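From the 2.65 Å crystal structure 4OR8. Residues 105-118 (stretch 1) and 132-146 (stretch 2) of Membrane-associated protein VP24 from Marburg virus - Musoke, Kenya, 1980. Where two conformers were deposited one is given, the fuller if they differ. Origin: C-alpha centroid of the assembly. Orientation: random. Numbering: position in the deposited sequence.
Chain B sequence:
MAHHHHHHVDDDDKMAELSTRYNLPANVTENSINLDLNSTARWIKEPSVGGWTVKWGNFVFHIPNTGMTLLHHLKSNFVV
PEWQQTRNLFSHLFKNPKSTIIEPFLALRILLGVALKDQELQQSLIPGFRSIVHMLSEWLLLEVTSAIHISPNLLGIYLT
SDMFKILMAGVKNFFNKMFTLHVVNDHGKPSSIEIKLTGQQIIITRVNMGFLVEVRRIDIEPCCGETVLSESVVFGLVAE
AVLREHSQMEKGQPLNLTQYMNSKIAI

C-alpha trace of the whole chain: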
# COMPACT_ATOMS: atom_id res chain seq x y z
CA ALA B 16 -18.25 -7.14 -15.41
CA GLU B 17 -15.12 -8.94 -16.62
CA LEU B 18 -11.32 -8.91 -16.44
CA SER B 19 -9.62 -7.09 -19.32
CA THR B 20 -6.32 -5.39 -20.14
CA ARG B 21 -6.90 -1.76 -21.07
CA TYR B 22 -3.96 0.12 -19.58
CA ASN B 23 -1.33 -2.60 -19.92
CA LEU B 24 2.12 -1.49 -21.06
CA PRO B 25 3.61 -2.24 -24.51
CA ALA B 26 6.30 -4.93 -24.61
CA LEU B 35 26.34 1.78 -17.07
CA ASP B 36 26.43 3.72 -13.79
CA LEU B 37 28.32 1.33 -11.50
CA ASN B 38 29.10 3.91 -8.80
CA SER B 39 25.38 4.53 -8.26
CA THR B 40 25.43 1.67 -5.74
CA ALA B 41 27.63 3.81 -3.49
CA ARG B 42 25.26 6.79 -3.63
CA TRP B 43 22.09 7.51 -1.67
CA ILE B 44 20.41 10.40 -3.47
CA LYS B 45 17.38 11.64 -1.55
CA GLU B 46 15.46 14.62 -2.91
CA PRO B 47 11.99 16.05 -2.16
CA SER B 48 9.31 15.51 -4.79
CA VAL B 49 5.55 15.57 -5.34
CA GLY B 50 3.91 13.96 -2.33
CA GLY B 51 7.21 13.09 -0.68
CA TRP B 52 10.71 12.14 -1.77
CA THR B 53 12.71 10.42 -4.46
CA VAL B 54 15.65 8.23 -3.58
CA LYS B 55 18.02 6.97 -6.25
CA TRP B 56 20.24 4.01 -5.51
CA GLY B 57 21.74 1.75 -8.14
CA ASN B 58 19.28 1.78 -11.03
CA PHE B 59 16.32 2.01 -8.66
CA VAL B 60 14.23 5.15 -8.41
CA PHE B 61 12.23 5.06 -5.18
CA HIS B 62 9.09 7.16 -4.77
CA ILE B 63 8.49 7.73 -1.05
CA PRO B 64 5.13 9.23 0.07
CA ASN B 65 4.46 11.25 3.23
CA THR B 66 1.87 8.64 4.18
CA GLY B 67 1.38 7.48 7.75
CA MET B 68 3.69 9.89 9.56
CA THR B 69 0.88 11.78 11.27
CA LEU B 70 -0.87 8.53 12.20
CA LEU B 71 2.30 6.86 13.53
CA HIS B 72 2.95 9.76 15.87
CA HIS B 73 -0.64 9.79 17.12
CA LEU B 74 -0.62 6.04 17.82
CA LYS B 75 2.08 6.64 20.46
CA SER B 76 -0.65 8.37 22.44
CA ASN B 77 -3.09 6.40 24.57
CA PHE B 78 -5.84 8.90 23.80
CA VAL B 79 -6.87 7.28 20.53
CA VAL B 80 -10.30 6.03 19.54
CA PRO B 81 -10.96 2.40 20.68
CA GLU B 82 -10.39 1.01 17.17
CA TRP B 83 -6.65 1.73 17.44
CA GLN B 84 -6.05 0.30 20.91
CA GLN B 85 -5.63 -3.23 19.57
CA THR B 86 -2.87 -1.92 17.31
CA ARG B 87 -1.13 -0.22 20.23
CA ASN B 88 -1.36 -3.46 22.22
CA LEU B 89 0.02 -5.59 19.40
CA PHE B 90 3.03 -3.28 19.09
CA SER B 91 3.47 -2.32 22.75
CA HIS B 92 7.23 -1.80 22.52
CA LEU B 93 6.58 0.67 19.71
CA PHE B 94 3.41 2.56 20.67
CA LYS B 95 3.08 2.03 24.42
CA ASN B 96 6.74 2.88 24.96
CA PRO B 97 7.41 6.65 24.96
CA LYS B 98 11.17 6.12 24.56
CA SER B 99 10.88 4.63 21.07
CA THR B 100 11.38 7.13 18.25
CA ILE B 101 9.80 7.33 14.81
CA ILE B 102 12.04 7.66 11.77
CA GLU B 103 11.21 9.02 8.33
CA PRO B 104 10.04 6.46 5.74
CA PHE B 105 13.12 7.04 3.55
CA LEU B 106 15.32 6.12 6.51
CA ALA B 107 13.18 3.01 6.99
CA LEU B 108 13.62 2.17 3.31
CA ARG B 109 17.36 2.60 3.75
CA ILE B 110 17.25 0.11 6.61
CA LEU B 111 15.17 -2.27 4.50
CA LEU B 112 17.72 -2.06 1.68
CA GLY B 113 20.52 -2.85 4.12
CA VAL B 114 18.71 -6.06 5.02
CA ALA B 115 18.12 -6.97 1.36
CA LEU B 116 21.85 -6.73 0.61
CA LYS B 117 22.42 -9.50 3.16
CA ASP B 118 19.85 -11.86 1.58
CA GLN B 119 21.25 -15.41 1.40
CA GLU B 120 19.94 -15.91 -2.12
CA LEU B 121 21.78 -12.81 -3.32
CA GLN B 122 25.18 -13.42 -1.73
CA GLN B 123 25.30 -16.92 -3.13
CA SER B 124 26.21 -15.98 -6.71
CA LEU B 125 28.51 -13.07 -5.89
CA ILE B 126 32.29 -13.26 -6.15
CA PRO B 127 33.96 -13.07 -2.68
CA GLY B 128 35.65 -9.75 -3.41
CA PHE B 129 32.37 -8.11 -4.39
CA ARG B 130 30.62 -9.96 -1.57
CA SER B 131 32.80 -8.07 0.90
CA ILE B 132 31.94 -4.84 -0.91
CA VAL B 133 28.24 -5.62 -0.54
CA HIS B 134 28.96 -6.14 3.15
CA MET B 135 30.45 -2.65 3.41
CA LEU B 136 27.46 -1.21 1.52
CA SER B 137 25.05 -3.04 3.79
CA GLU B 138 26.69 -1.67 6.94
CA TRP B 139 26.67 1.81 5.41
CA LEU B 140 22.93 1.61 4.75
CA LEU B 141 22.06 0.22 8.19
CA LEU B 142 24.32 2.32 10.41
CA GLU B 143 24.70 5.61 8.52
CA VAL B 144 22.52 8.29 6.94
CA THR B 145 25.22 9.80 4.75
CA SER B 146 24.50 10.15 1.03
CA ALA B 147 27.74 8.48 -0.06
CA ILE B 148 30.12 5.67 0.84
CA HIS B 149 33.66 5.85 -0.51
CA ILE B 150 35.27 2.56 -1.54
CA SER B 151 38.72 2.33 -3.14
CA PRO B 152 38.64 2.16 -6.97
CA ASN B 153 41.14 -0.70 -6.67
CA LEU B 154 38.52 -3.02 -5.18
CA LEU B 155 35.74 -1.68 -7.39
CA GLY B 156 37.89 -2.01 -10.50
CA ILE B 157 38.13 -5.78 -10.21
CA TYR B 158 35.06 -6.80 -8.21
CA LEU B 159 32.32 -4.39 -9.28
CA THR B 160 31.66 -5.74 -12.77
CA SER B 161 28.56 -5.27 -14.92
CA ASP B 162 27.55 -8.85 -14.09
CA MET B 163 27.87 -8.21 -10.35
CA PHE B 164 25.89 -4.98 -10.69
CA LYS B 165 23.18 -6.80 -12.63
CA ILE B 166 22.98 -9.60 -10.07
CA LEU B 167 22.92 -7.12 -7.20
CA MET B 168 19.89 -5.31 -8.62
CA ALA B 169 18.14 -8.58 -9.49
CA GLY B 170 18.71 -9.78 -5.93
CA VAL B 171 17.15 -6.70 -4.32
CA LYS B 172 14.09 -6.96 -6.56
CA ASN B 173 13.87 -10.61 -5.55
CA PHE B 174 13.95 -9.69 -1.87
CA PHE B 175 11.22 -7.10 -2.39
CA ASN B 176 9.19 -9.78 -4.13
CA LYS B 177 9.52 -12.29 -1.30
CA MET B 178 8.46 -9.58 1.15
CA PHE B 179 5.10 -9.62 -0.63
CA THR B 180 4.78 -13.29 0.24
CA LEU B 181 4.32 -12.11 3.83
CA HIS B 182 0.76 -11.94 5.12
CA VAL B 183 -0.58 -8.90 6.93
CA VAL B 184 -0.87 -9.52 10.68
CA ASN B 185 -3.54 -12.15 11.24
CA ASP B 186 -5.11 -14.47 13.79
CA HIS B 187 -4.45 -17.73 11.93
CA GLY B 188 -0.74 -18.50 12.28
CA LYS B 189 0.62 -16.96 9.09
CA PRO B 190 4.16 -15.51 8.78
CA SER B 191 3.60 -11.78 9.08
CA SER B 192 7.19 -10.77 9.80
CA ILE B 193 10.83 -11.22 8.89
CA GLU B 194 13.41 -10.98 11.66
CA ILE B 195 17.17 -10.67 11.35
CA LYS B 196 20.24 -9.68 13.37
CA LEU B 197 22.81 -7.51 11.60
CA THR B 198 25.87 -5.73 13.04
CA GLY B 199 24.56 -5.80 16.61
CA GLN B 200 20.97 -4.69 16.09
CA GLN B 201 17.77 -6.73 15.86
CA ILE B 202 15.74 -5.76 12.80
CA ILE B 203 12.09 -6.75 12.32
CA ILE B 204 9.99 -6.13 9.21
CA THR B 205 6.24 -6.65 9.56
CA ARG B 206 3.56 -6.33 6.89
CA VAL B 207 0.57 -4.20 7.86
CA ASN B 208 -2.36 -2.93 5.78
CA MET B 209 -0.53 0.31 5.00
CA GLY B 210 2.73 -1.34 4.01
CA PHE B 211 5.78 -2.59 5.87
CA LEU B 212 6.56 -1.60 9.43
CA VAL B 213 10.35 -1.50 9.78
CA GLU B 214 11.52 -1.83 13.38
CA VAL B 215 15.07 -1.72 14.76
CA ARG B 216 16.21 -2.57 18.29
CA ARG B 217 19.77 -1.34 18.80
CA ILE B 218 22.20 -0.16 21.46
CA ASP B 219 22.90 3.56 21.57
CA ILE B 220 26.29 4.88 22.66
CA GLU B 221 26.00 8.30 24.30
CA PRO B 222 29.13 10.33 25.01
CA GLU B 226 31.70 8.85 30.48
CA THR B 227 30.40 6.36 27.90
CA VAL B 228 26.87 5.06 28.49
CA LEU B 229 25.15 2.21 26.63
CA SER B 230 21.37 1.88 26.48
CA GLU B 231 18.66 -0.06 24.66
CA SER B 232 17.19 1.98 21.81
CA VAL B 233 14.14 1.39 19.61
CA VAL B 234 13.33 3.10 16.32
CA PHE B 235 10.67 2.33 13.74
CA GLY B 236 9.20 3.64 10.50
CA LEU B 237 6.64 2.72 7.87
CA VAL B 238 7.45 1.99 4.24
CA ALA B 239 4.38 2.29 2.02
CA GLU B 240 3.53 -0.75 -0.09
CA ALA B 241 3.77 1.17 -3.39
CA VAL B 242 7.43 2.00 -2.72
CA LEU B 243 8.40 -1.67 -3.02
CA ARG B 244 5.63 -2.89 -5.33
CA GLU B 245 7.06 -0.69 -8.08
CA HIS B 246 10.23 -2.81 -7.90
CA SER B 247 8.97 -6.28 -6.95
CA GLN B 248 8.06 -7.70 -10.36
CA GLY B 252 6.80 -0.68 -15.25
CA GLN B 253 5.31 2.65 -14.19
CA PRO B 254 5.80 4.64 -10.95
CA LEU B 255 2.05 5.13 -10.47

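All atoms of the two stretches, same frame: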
# COMPACT_ATOMS: atom_id res chain seq x y z
N PHE B 105 11.94 7.24 4.40
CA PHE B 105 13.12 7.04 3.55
C PHE B 105 14.31 6.48 4.33
O PHE B 105 15.20 5.86 3.76
CB PHE B 105 13.51 8.31 2.79
CG PHE B 105 13.70 9.52 3.67
CD1 PHE B 105 14.86 9.67 4.42
CD2 PHE B 105 12.74 10.52 3.72
CE1 PHE B 105 15.04 10.79 5.22
CE2 PHE B 105 12.91 11.64 4.51
CZ PHE B 105 14.07 11.77 5.26
N LEU B 106 14.32 6.71 5.64
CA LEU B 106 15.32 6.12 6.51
C LEU B 106 14.96 4.66 6.76
O LEU B 106 15.84 3.81 6.93
CB LEU B 106 15.39 6.88 7.83
CG LEU B 106 16.70 7.62 8.12
CD1 LEU B 106 17.17 8.37 6.90
CD2 LEU B 106 16.52 8.56 9.29
N ALA B 107 13.66 4.37 6.79
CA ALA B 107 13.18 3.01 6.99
C ALA B 107 13.43 2.19 5.73
O ALA B 107 13.70 0.99 5.81
CB ALA B 107 11.71 3.01 7.35
N LEU B 108 13.32 2.83 4.57
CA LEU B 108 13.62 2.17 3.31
C LEU B 108 15.10 1.84 3.25
O LEU B 108 15.49 0.77 2.79
CB LEU B 108 13.25 3.06 2.12
CG LEU B 108 13.63 2.48 0.76
CD1 LEU B 108 12.81 1.25 0.45
CD2 LEU B 108 13.49 3.51 -0.34
N ARG B 109 15.91 2.77 3.73
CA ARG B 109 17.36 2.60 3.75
C ARG B 109 17.72 1.38 4.58
O ARG B 109 18.55 0.57 4.17
CB ARG B 109 18.02 3.85 4.33
CG ARG B 109 19.53 3.90 4.20
CD ARG B 109 20.08 5.14 4.90
NE ARG B 109 21.53 5.11 5.03
CZ ARG B 109 22.36 5.84 4.29
NH1 ARG B 109 21.88 6.67 3.37
NH2 ARG B 109 23.67 5.75 4.49
N ILE B 110 17.07 1.25 5.73
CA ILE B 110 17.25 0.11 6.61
C ILE B 110 16.84 -1.18 5.91
O ILE B 110 17.52 -2.20 5.99
CB ILE B 110 16.44 0.28 7.91
CG1 ILE B 110 17.04 1.39 8.77
CG2 ILE B 110 16.39 -1.02 8.69
CD1 ILE B 110 16.29 1.63 10.06
N LEU B 111 15.71 -1.12 5.21
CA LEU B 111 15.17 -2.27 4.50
C LEU B 111 16.15 -2.72 3.42
O LEU B 111 16.37 -3.92 3.23
CB LEU B 111 13.81 -1.92 3.91
CG LEU B 111 12.85 -3.05 3.52
CD1 LEU B 111 11.42 -2.53 3.51
CD2 LEU B 111 13.21 -3.61 2.15
N LEU B 112 16.74 -1.76 2.72
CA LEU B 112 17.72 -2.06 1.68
C LEU B 112 18.96 -2.72 2.27
O LEU B 112 19.54 -3.62 1.65
CB LEU B 112 18.09 -0.81 0.90
CG LEU B 112 17.15 -0.46 -0.25
CD1 LEU B 112 17.56 0.83 -0.93
CD2 LEU B 112 17.12 -1.60 -1.25
N GLY B 113 19.37 -2.27 3.45
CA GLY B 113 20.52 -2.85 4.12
C GLY B 113 20.30 -4.33 4.39
O GLY B 113 21.21 -5.14 4.24
N VAL B 114 19.08 -4.67 4.79
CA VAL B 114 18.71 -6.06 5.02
C VAL B 114 18.74 -6.88 3.73
O VAL B 114 19.25 -8.00 3.71
CB VAL B 114 17.30 -6.15 5.66
CG1 VAL B 114 16.81 -7.59 5.71
CG2 VAL B 114 17.33 -5.55 7.06
N ALA B 115 18.21 -6.30 2.66
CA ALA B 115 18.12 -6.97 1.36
C ALA B 115 19.50 -7.34 0.83
O ALA B 115 19.69 -8.41 0.25
CB ALA B 115 17.41 -6.09 0.36
N LEU B 116 20.48 -6.46 1.04
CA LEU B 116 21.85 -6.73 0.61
C LEU B 116 22.47 -7.93 1.32
O LEU B 116 23.47 -8.47 0.85
CB LEU B 116 22.73 -5.50 0.82
CG LEU B 116 22.91 -4.51 -0.34
CD1 LEU B 116 21.57 -4.04 -0.88
CD2 LEU B 116 23.75 -3.33 0.12
N LYS B 117 21.88 -8.35 2.44
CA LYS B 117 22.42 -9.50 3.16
C LYS B 117 21.60 -10.76 2.90
O LYS B 117 21.82 -11.78 3.55
CB LYS B 117 22.53 -9.23 4.67
CG LYS B 117 23.43 -8.06 5.04
CD LYS B 117 24.86 -8.25 4.52
CE LYS B 117 25.54 -9.42 5.22
NZ LYS B 117 26.92 -9.65 4.70
N ASP B 118 20.67 -10.69 1.94
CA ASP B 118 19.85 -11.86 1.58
C ASP B 118 20.73 -13.03 1.14
O ASP B 118 21.64 -12.86 0.32
CB ASP B 118 18.83 -11.51 0.49
CG ASP B 118 17.72 -12.55 0.36
OD1 ASP B 118 17.03 -12.81 1.38
OD2 ASP B 118 17.53 -13.11 -0.73
N ILE B 132 32.38 -6.19 -0.58
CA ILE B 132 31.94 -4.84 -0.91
C ILE B 132 30.48 -4.66 -0.52
O ILE B 132 30.12 -3.67 0.13
CB ILE B 132 32.12 -4.53 -2.41
CG1 ILE B 132 33.61 -4.35 -2.73
CG2 ILE B 132 31.36 -3.28 -2.80
CD1 ILE B 132 33.89 -4.04 -4.19
N VAL B 133 29.65 -5.62 -0.90
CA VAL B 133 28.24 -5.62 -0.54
C VAL B 133 28.07 -5.54 0.97
O VAL B 133 27.16 -4.89 1.48
CB VAL B 133 27.51 -6.87 -1.09
CG1 VAL B 133 26.10 -6.97 -0.54
CG2 VAL B 133 27.48 -6.84 -2.62
N HIS B 134 28.98 -6.19 1.69
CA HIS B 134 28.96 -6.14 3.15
C HIS B 134 29.20 -4.72 3.65
O HIS B 134 28.51 -4.25 4.56
CB HIS B 134 30.02 -7.08 3.73
CG HIS B 134 30.01 -7.14 5.22
ND1 HIS B 134 31.02 -6.59 5.99
CD2 HIS B 134 29.12 -7.68 6.09
CE1 HIS B 134 30.75 -6.80 7.27
NE2 HIS B 134 29.61 -7.45 7.36
N MET B 135 30.17 -4.04 3.06
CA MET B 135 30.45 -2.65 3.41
C MET B 135 29.25 -1.77 3.10
O MET B 135 28.88 -0.91 3.90
CB MET B 135 31.68 -2.14 2.66
CG MET B 135 33.01 -2.61 3.24
SD MET B 135 34.44 -1.98 2.34
CE MET B 135 34.50 -3.10 0.94
N LEU B 136 28.65 -1.97 1.92
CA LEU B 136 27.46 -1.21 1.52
C LEU B 136 26.33 -1.43 2.50
O LEU B 136 25.66 -0.48 2.92
CB LEU B 136 27.01 -1.62 0.12
CG LEU B 136 27.92 -1.22 -1.04
CD1 LEU B 136 27.38 -1.74 -2.37
CD2 LEU B 136 28.10 0.29 -1.08
N SER B 137 26.12 -2.68 2.87
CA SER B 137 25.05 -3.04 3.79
C SER B 137 25.21 -2.34 5.14
O SER B 137 24.23 -1.81 5.67
CB SER B 137 25.00 -4.56 3.99
OG SER B 137 23.92 -4.92 4.82
N GLU B 138 26.42 -2.33 5.67
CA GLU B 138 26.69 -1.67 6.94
C GLU B 138 26.46 -0.17 6.82
O GLU B 138 25.94 0.46 7.74
CB GLU B 138 28.12 -1.94 7.41
CG GLU B 138 28.33 -3.33 7.99
CD GLU B 138 29.74 -3.54 8.54
OE1 GLU B 138 30.63 -2.70 8.26
OE2 GLU B 138 29.96 -4.55 9.24
N TRP B 139 26.84 0.39 5.68
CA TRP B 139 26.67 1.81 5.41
C TRP B 139 25.19 2.20 5.39
O TRP B 139 24.81 3.26 5.89
CB TRP B 139 27.34 2.19 4.09
CG TRP B 139 26.88 3.49 3.53
CD1 TRP B 139 27.00 4.72 4.10
CD2 TRP B 139 26.23 3.69 2.26
NE1 TRP B 139 26.46 5.68 3.27
CE2 TRP B 139 25.98 5.07 2.14
CE3 TRP B 139 25.83 2.84 1.23
CZ2 TRP B 139 25.35 5.62 1.03
CZ3 TRP B 139 25.21 3.39 0.12
CH2 TRP B 139 24.98 4.77 0.03
N LEU B 140 24.36 1.33 4.83
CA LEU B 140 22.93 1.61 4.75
C LEU B 140 22.24 1.46 6.11
O LEU B 140 21.31 2.20 6.42
CB LEU B 140 22.26 0.71 3.71
CG LEU B 140 22.66 0.98 2.26
CD1 LEU B 140 22.25 -0.17 1.36
CD2 LEU B 140 22.04 2.28 1.78
N LEU B 141 22.69 0.50 6.91
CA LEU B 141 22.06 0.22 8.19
C LEU B 141 22.49 1.17 9.30
O LEU B 141 21.68 1.55 10.15
CB LEU B 141 22.33 -1.22 8.62
CG LEU B 141 21.67 -2.33 7.80
CD1 LEU B 141 22.18 -3.69 8.22
CD2 LEU B 141 20.16 -2.27 7.93
N LEU B 142 23.76 1.56 9.30
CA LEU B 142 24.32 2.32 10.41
C LEU B 142 24.47 3.82 10.14
O LEU B 142 24.58 4.62 11.07
CB LEU B 142 25.67 1.74 10.83
CG LEU B 142 25.67 0.28 11.27
CD1 LEU B 142 27.08 -0.18 11.60
CD2 LEU B 142 24.75 0.09 12.47
N GLU B 143 24.47 4.21 8.87
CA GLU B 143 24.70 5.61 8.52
C GLU B 143 23.51 6.23 7.80
O GLU B 143 22.58 5.54 7.38
CB GLU B 143 25.95 5.74 7.65
CG GLU B 143 27.17 5.02 8.20
CD GLU B 143 28.34 5.04 7.25
OE1 GLU B 143 28.71 6.14 6.78
OE2 GLU B 143 28.89 3.96 6.95
N VAL B 144 23.55 7.56 7.66
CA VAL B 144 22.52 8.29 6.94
C VAL B 144 23.16 9.18 5.89
O VAL B 144 22.49 9.99 5.25
CB VAL B 144 21.67 9.15 7.89
CG1 VAL B 144 20.93 8.27 8.89
CG2 VAL B 144 22.54 10.17 8.62
N THR B 145 24.47 9.03 5.73
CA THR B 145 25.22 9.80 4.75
C THR B 145 24.83 9.41 3.33
O THR B 145 24.42 8.27 3.08
CB THR B 145 26.73 9.59 4.93
OG1 THR B 145 27.05 8.21 4.74
CG2 THR B 145 27.15 10.02 6.33
N SER B 146 24.95 10.35 2.41
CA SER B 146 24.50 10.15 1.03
C SER B 146 25.50 9.35 0.19
O SER B 146 25.16 8.88 -0.90
CB SER B 146 24.21 11.49 0.36
OG SER B 146 25.35 12.33 0.37

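Two helices that pack closely need a small residue where their backbones converge, and a long polar side chain from one helix can find partners in the backbone carbonyls at and just beyond the end of the other. Residues 105-118 and 132-146 of VP24 illustrate both points. Their helices run nearly antiparallel, at 154°, with axes approaching to 7.7 Å, and together the stretches bury 764 Å² of surface.

Along stretch 2, Val-133 comes first. Its CB points toward stretch 1, and CG1 lies 3.9 Å from Leu-116 CB, a branched apolar group set against the Leu-116 side chain. On the next residue, CA-to-CB points away, yet the imidazole of His-134 comes back far enough for CD2 to lie 3.3 Å from Lys-117 NZ, which approaches the ring at its edge. Leu-136 contributes its CB, 3.7 Å from Leu-116 CD2, to the buried apolar cluster.

Ser-137 marks the tightest backbone approach, its CA only 4.5 Å from the CA of Gly-113. With chi1 in t, its hydroxyl donates a hydrogen bond from OG to Gly-113 O at 2.8 Å, satisfying a small polar group within a buried contact. Glycine suits the facing position because a CB there would point into stretch 2 and lie 2.5 Å from Leu-141 CG, a clash.

Trp-139 offers both its backbone and its ring to Arg-109. The guanidinium lies over the face of the indole, its edge turned to the ring, in a cation-pi interaction, with Arg-109 CZ 4.5 Å from the centroid of the five-membered ring, while Arg-109 NH2 donates to Trp-139 O at 3.1 Å. Within stretch 2, Trp-139 NE1 donates to Thr-145 OG1 at 3.0 Å, tying the ring to the segment beyond the helix.

Leu-140 is the most extensively covered residue of stretch 2. Its CD1 lies 3.7 Å from Leu-116 CD2 and 4.2 Å from Leu-112 CB, whereas CD2 lies over one face of the Arg-109 guanidinium. Leu-141 fills the space alongside Gly-113, its CD2 3.9 Å from Gly-113 CA and 4.0 Å from Ile-110 CG2.

Glu-143 leaves helical geometry, and the chain then turns around the end of Arg-109, whose first three chi angles are all t. This extended side chain reaches the carbonyls near the helix terminus: NE makes a weak hydrogen bond to Leu-140 O at 3.2 Å, and both NH1 and NH2 donate to Thr-145 O at 3.0 Å. Val-144 CA covers the guanidinium face opposite Leu-140, and Val-144 CG1 meets Leu-106 CD1 at 4.3 Å. Buried arginine is thus matched by backbone oxygens and an aromatic face.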